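PDB 6KNS: putative metal-dependent hydrolase from Bacillus subtilis, which is a probable zinc-dependent hydrolase of the metallo-beta-lactamase fold, perhaps a tRNA 3'-processing endoribonuclease. Local coordinates for residues L58-I71 with L94-F106. Numbering follows the deposited sequence.
With ZN (zinc ion), chain H; ZN (zinc ion), chain G; CA (calcium ion), chain F.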
loop_
_atom_site.group_PDB
_atom_site.type_symbol
_atom_site.label_atom_id
_atom_site.label_comp_id
_atom_site.label_asym_id
_atom_site.label_seq_id
_atom_site.Cartn_x
_atom_site.Cartn_y
_atom_site.Cartn_z
ATOM N N LEU A 58 6.712 -16.561 -3.187
ATOM C CA LEU A 58 6.869 -16.127 -1.818
ATOM C C LEU A 58 6.403 -17.259 -0.890
ATOM O O LEU A 58 5.290 -17.743 -1.027
ATOM C CB LEU A 58 6.057 -14.845 -1.638
ATOM C CG LEU A 58 6.239 -13.996 -0.392
ATOM C CD1 LEU A 58 7.660 -13.347 -0.377
ATOM C CD2 LEU A 58 5.122 -12.959 -0.396
ATOM N N ASP A 59 7.253 -17.714 0.021
ATOM C CA ASP A 59 6.939 -18.863 0.859
ATOM C C ASP A 59 6.253 -18.503 2.168
ATOM O O ASP A 59 5.490 -19.299 2.703
ATOM C CB ASP A 59 8.202 -19.652 1.192
ATOM C CG ASP A 59 8.897 -20.201 -0.057
ATOM O OD1 ASP A 59 8.583 -21.331 -0.500
ATOM O OD2 ASP A 59 9.733 -19.486 -0.612
ATOM N N ALA A 60 6.553 -17.337 2.729
ATOM C CA ALA A 60 5.929 -16.967 3.992
ATOM C C ALA A 60 6.109 -15.499 4.245
ATOM O O ALA A 60 6.983 -14.875 3.673
ATOM C CB ALA A 60 6.523 -17.801 5.155
ATOM N N VAL A 61 5.230 -14.962 5.073
ATOM C CA VAL A 61 5.291 -13.605 5.548
ATOM C C VAL A 61 5.284 -13.676 7.076
ATOM O O VAL A 61 4.652 -14.551 7.646
ATOM C CB VAL A 61 4.081 -12.803 5.081
ATOM C CG1 VAL A 61 4.110 -11.369 5.651
ATOM C CG2 VAL A 61 4.005 -12.781 3.542
ATOM N N ILE A 62 5.988 -12.750 7.724
ATOM C CA ILE A 62 5.893 -12.577 9.180
ATOM C C ILE A 62 5.818 -11.090 9.489
ATOM O O ILE A 62 6.527 -10.284 8.850
ATOM C CB ILE A 62 7.066 -13.258 9.951
ATOM C CG1 ILE A 62 6.907 -13.076 11.460
ATOM C CG2 ILE A 62 8.414 -12.667 9.572
ATOM C CD1 ILE A 62 7.743 -14.117 12.248
ATOM N N LEU A 63 4.947 -10.761 10.436
ATOM C CA LEU A 63 4.580 -9.412 10.804
ATOM C C LEU A 63 4.982 -9.083 12.247
ATOM O O LEU A 63 4.616 -9.789 13.166
ATOM C CB LEU A 63 3.066 -9.272 10.698
ATOM C CG LEU A 63 2.514 -9.547 9.305
ATOM C CD1 LEU A 63 0.982 -9.378 9.352
ATOM C CD2 LEU A 63 3.157 -8.608 8.222
ATOM N N SER A 64 5.784 -8.028 12.429
ATOM C CA SER A 64 6.259 -7.658 13.764
ATOM C C SER A 64 5.100 -7.094 14.612
ATOM O O SER A 64 5.049 -7.324 15.823
ATOM C CB SER A 64 7.341 -6.586 13.682
ATOM O OG SER A 64 6.854 -5.455 12.960
ATOM N N HIS A 65 4.209 -6.347 13.970
ATOM C CA HIS A 65 3.084 -5.728 14.634
ATOM C C HIS A 65 2.092 -5.182 13.618
ATOM O O HIS A 65 2.359 -5.225 12.405
ATOM C CB HIS A 65 3.530 -4.649 15.619
ATOM C CG HIS A 65 4.110 -3.395 15.015
ATOM N ND1 HIS A 65 5.266 -3.382 14.260
ATOM C CD2 HIS A 65 3.750 -2.094 15.178
ATOM C CE1 HIS A 65 5.566 -2.124 13.965
ATOM N NE2 HIS A 65 4.661 -1.325 14.504
ATOM N N TYR A 66 0.955 -4.686 14.091
ATOM C CA TYR A 66 -0.139 -4.375 13.198
ATOM C C TYR A 66 -0.397 -2.893 12.932
ATOM O O TYR A 66 -1.473 -2.517 12.470
ATOM C CB TYR A 66 -1.407 -5.037 13.731
ATOM C CG TYR A 66 -1.310 -6.576 13.844
ATOM C CD1 TYR A 66 -1.343 -7.358 12.709
ATOM C CD2 TYR A 66 -1.221 -7.209 15.053
ATOM C CE1 TYR A 66 -1.288 -8.723 12.765
ATOM C CE2 TYR A 66 -1.170 -8.633 15.130
ATOM C CZ TYR A 66 -1.182 -9.366 13.972
ATOM O OH TYR A 66 -1.159 -10.741 13.939
ATOM N N HIS A 67 0.609 -2.062 13.126
ATOM C CA HIS A 67 0.551 -0.659 12.683
ATOM C C HIS A 67 0.480 -0.643 11.142
ATOM O O HIS A 67 1.112 -1.478 10.487
ATOM C CB HIS A 67 1.802 0.099 13.160
ATOM C CG HIS A 67 1.664 0.775 14.485
ATOM N ND1 HIS A 67 2.755 1.214 15.216
ATOM C CD2 HIS A 67 0.562 1.168 15.180
ATOM C CE1 HIS A 67 2.328 1.818 16.320
ATOM N NE2 HIS A 67 1.002 1.799 16.323
ATOM N N HIS A 68 -0.268 0.316 10.582
ATOM C CA HIS A 68 -0.511 0.424 9.130
ATOM C C HIS A 68 0.733 0.354 8.277
ATOM O O HIS A 68 0.777 -0.313 7.233
ATOM C CB HIS A 68 -1.188 1.751 8.799
ATOM C CG HIS A 68 -2.516 1.918 9.424
ATOM N ND1 HIS A 68 -3.550 1.015 9.251
ATOM C CD2 HIS A 68 -2.987 2.893 10.247
ATOM C CE1 HIS A 68 -4.610 1.452 9.923
ATOM N NE2 HIS A 68 -4.286 2.576 10.538
ATOM N N ASP A 69 1.771 1.045 8.710
ATOM C CA ASP A 69 3.030 1.042 7.953
ATOM C C ASP A 69 3.799 -0.290 7.933
ATOM O O ASP A 69 4.806 -0.407 7.220
ATOM C CB ASP A 69 3.919 2.214 8.372
ATOM C CG ASP A 69 4.332 2.142 9.831
ATOM O OD1 ASP A 69 3.455 1.889 10.657
ATOM O OD2 ASP A 69 5.517 2.354 10.131
ATOM N N HIS A 70 3.289 -1.305 8.625
ATOM C CA HIS A 70 3.846 -2.660 8.561
ATOM C C HIS A 70 2.909 -3.722 7.958
ATOM O O HIS A 70 3.340 -4.852 7.741
ATOM C CB HIS A 70 4.275 -3.087 9.974
ATOM C CG HIS A 70 5.349 -2.207 10.528
ATOM N ND1 HIS A 70 6.661 -2.611 10.654
ATOM C CD2 HIS A 70 5.312 -0.904 10.885
ATOM C CE1 HIS A 70 7.376 -1.586 11.095
ATOM N NE2 HIS A 70 6.571 -0.543 11.264
ATOM N N ILE A 71 1.644 -3.383 7.716
ATOM C CA ILE A 71 0.651 -4.349 7.200
ATOM C C ILE A 71 -0.244 -3.831 6.073
ATOM O O ILE A 71 -1.077 -4.611 5.546
ATOM C CB ILE A 71 -0.290 -4.839 8.294
ATOM C CG1 ILE A 71 -1.257 -3.719 8.726
ATOM C CG2 ILE A 71 0.518 -5.357 9.516
ATOM C CD1 ILE A 71 -2.288 -4.202 9.722
ATOM N N LEU A 94 -0.387 -19.377 1.331
ATOM C CA LEU A 94 0.776 -18.660 1.834
ATOM C C LEU A 94 0.540 -18.470 3.335
ATOM O O LEU A 94 -0.467 -17.879 3.706
ATOM C CB LEU A 94 0.882 -17.317 1.159
ATOM C CG LEU A 94 1.898 -16.348 1.736
ATOM C CD1 LEU A 94 3.338 -16.889 1.481
ATOM C CD2 LEU A 94 1.670 -14.949 1.143
ATOM N N PRO A 95 1.459 -18.971 4.187
ATOM C CA PRO A 95 1.321 -18.721 5.625
ATOM C C PRO A 95 1.733 -17.266 5.950
ATOM O O PRO A 95 2.754 -16.778 5.441
ATOM C CB PRO A 95 2.247 -19.760 6.296
ATOM C CG PRO A 95 3.249 -20.211 5.178
ATOM C CD PRO A 95 2.491 -19.977 3.856
ATOM N N ILE A 96 0.914 -16.593 6.754
ATOM C CA ILE A 96 1.246 -15.287 7.294
ATOM C C ILE A 96 1.274 -15.408 8.818
ATOM O O ILE A 96 0.235 -15.617 9.440
ATOM C CB ILE A 96 0.250 -14.201 6.881
ATOM C CG1 ILE A 96 0.101 -14.141 5.361
ATOM C CG2 ILE A 96 0.730 -12.806 7.393
ATOM C CD1 ILE A 96 -0.942 -13.148 4.887
ATOM N N TYR A 97 2.484 -15.336 9.377
ATOM C CA TYR A 97 2.755 -15.403 10.818
ATOM C C TYR A 97 2.581 -14.023 11.469
ATOM O O TYR A 97 3.084 -13.024 10.965
ATOM C CB TYR A 97 4.208 -15.882 11.072
ATOM C CG TYR A 97 4.433 -17.309 10.640
ATOM C CD1 TYR A 97 4.107 -18.345 11.487
ATOM C CD2 TYR A 97 4.878 -17.622 9.362
ATOM C CE1 TYR A 97 4.261 -19.673 11.110
ATOM C CE2 TYR A 97 5.036 -18.983 8.952
ATOM C CZ TYR A 97 4.707 -19.974 9.844
ATOM O OH TYR A 97 4.817 -21.278 9.545
ATOM N N GLY A 98 1.903 -13.987 12.607
ATOM C CA GLY A 98 1.715 -12.739 13.356
ATOM C C GLY A 98 1.404 -13.045 14.798
ATOM O O GLY A 98 1.128 -14.176 15.133
ATOM N N HIS A 99 1.445 -12.049 15.679
ATOM C CA HIS A 99 1.143 -12.342 17.087
ATOM C C HIS A 99 -0.357 -12.310 17.233
ATOM O O HIS A 99 -1.032 -11.731 16.401
ATOM C CB HIS A 99 1.839 -11.348 18.036
ATOM C CG HIS A 99 1.247 -9.981 18.039
ATOM N ND1 HIS A 99 0.116 -9.681 18.757
ATOM C CD2 HIS A 99 1.663 -8.817 17.476
ATOM C CE1 HIS A 99 -0.165 -8.396 18.600
ATOM N NE2 HIS A 99 0.762 -7.848 17.834
ATOM N N ASP A 100 -0.881 -12.958 18.259
ATOM C CA ASP A 100 -2.318 -12.955 18.471
ATOM C C ASP A 100 -2.780 -12.270 19.792
ATOM O O ASP A 100 -3.904 -12.479 20.238
ATOM C CB ASP A 100 -2.871 -14.362 18.311
ATOM C CG ASP A 100 -2.512 -15.269 19.469
ATOM O OD1 ASP A 100 -1.747 -14.844 20.363
ATOM O OD2 ASP A 100 -3.028 -16.402 19.474
ATOM N N ALA A 101 -1.939 -11.404 20.366
ATOM C CA ALA A 101 -2.381 -10.493 21.459
ATOM C C ALA A 101 -3.479 -9.545 20.896
ATOM O O ALA A 101 -4.360 -9.120 21.620
ATOM C CB ALA A 101 -1.197 -9.674 22.028
ATOM N N ASP A 102 -3.420 -9.224 19.609
ATOM C CA ASP A 102 -4.491 -8.448 18.981
ATOM C C ASP A 102 -5.301 -9.369 18.045
ATOM O O ASP A 102 -4.930 -9.569 16.901
ATOM C CB ASP A 102 -3.906 -7.247 18.243
ATOM C CG ASP A 102 -4.974 -6.318 17.695
ATOM O OD1 ASP A 102 -6.142 -6.752 17.504
ATOM O OD2 ASP A 102 -4.640 -5.119 17.461
ATOM N N ILE A 103 -6.392 -9.930 18.576
ATOM C CA ILE A 103 -7.156 -10.982 17.930
ATOM C C ILE A 103 -7.823 -10.494 16.637
ATOM O O ILE A 103 -7.789 -11.192 15.622
ATOM C CB ILE A 103 -8.189 -11.603 18.888
ATOM C CG1 ILE A 103 -7.474 -12.530 19.884
ATOM C CG2 ILE A 103 -9.211 -12.467 18.148
ATOM C CD1 ILE A 103 -6.865 -13.819 19.228
ATOM N N GLU A 104 -8.417 -9.310 16.684
ATOM C CA GLU A 104 -9.073 -8.763 15.496
ATOM C C GLU A 104 -8.100 -8.595 14.345
ATOM O O GLU A 104 -8.402 -9.003 13.207
ATOM C CB GLU A 104 -9.770 -7.433 15.781
ATOM C CG GLU A 104 -11.164 -7.619 16.248
ATOM C CD GLU A 104 -12.188 -6.611 15.694
ATOM O OE1 GLU A 104 -11.919 -5.817 14.751
ATOM O OE2 GLU A 104 -13.314 -6.679 16.209
ATOM N N GLN A 105 -6.917 -8.049 14.630
ATOM C CA GLN A 105 -5.907 -7.896 13.588
ATOM C C GLN A 105 -5.417 -9.251 13.092
ATOM O O GLN A 105 -5.335 -9.462 11.873
ATOM C CB GLN A 105 -4.728 -7.028 14.052
ATOM C CG GLN A 105 -5.108 -5.580 14.367
ATOM C CD GLN A 105 -5.506 -4.776 13.133
ATOM O OE1 GLN A 105 -5.185 -5.125 11.984
ATOM N NE2 GLN A 105 -6.212 -3.687 13.370
ATOM N N PHE A 106 -5.083 -10.161 14.021
ATOM C CA PHE A 106 -4.692 -11.533 13.641
ATOM C C PHE A 106 -5.737 -12.283 12.777
ATOM O O PHE A 106 -5.405 -13.036 11.825
ATOM C CB PHE A 106 -4.339 -12.387 14.871
ATOM C CG PHE A 106 -4.011 -13.788 14.517
ATOM C CD1 PHE A 106 -2.745 -14.108 14.047
ATOM C CD2 PHE A 106 -4.983 -14.763 14.532
ATOM C CE1 PHE A 106 -2.443 -15.376 13.659
ATOM C CE2 PHE A 106 -4.691 -16.052 14.136
ATOM C CZ PHE A 106 -3.406 -16.363 13.703
HETATM ZN ZN ZN H . 4.812 0.897 14.902
HETATM ZN ZN ZN G . 6.482 1.391 12.259
HETATM CA CA CA F . 9.790 -20.162 -3.121
HETATM O O HOH W 1 1.931 -9.502 14.379
HETATM O O HOH W 2 0.358 -4.887 16.983
HETATM O O HOH W 3 11.208 -18.057 -3.218
#
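Tyr66, the first of two variable residues in the metallo-beta-lactamase HxHxDH zinc motif, ties the metal-binding loop to the turn that follows strand 94-98. Its hydroxyl donates to His99 O (2.7 Å), in the plane of that carbonyl. With CG anti to its own carbonyl carbon (chi1 -60°), the ring reaches between the turn and helix 103-107. Gln105 CB lies over one face, a CH-pi contact 3.6 Å from the ring centroid, while water 1, bridging Leu63 O and His99 N, sits over the opposite face. His99 presents a face to Tyr66 CE2, its NE2 3.4 Å from that atom and the ring planes at 59°; water 2 joins this nitrogen to Tyr66 N. Gly98 suits its place because a CB there would run into the Tyr66 hydroxyl. Asp102 is the N-cap of helix 103-107, its OD1 accepting from Gln105 N.

Upstream, strands 60-62 and 94-98 run parallel as neighbours in one of the fold's two sheets, connected by a right-handed crossover through helix 74-86. Val61 N donates to Pro95 O (3.1 Å), and Val61 O accepts from Tyr97 N (2.9 Å); Leu63 N then donates to Tyr97 O. Pro95 CD packs against Asp59 O (3.3 Å), where another residue's N-H would point, so the pairing goes no further. Branched residues fill the face beneath helix 74-86: Val61 CG1 meets Ile96 CG2 at 4.1 Å, and CG2 meets Leu94 CD2. On the other face Ile62 CG1 packs on Tyr97 CB. Asp59 OD2, also hydrogen-bonded to Ser36, binds the calcium ion with Lys57 O and Asp34 O.

The loop leaving strand 60-62 carries His65 and His67 to one zinc ion, completed by His140; Asp69, His70 and His217 hold the second, and Asp161 binds both. Ser64 OG accepts from His65 ND1 (2.9 Å), which probably helps hold NE2 toward the metal.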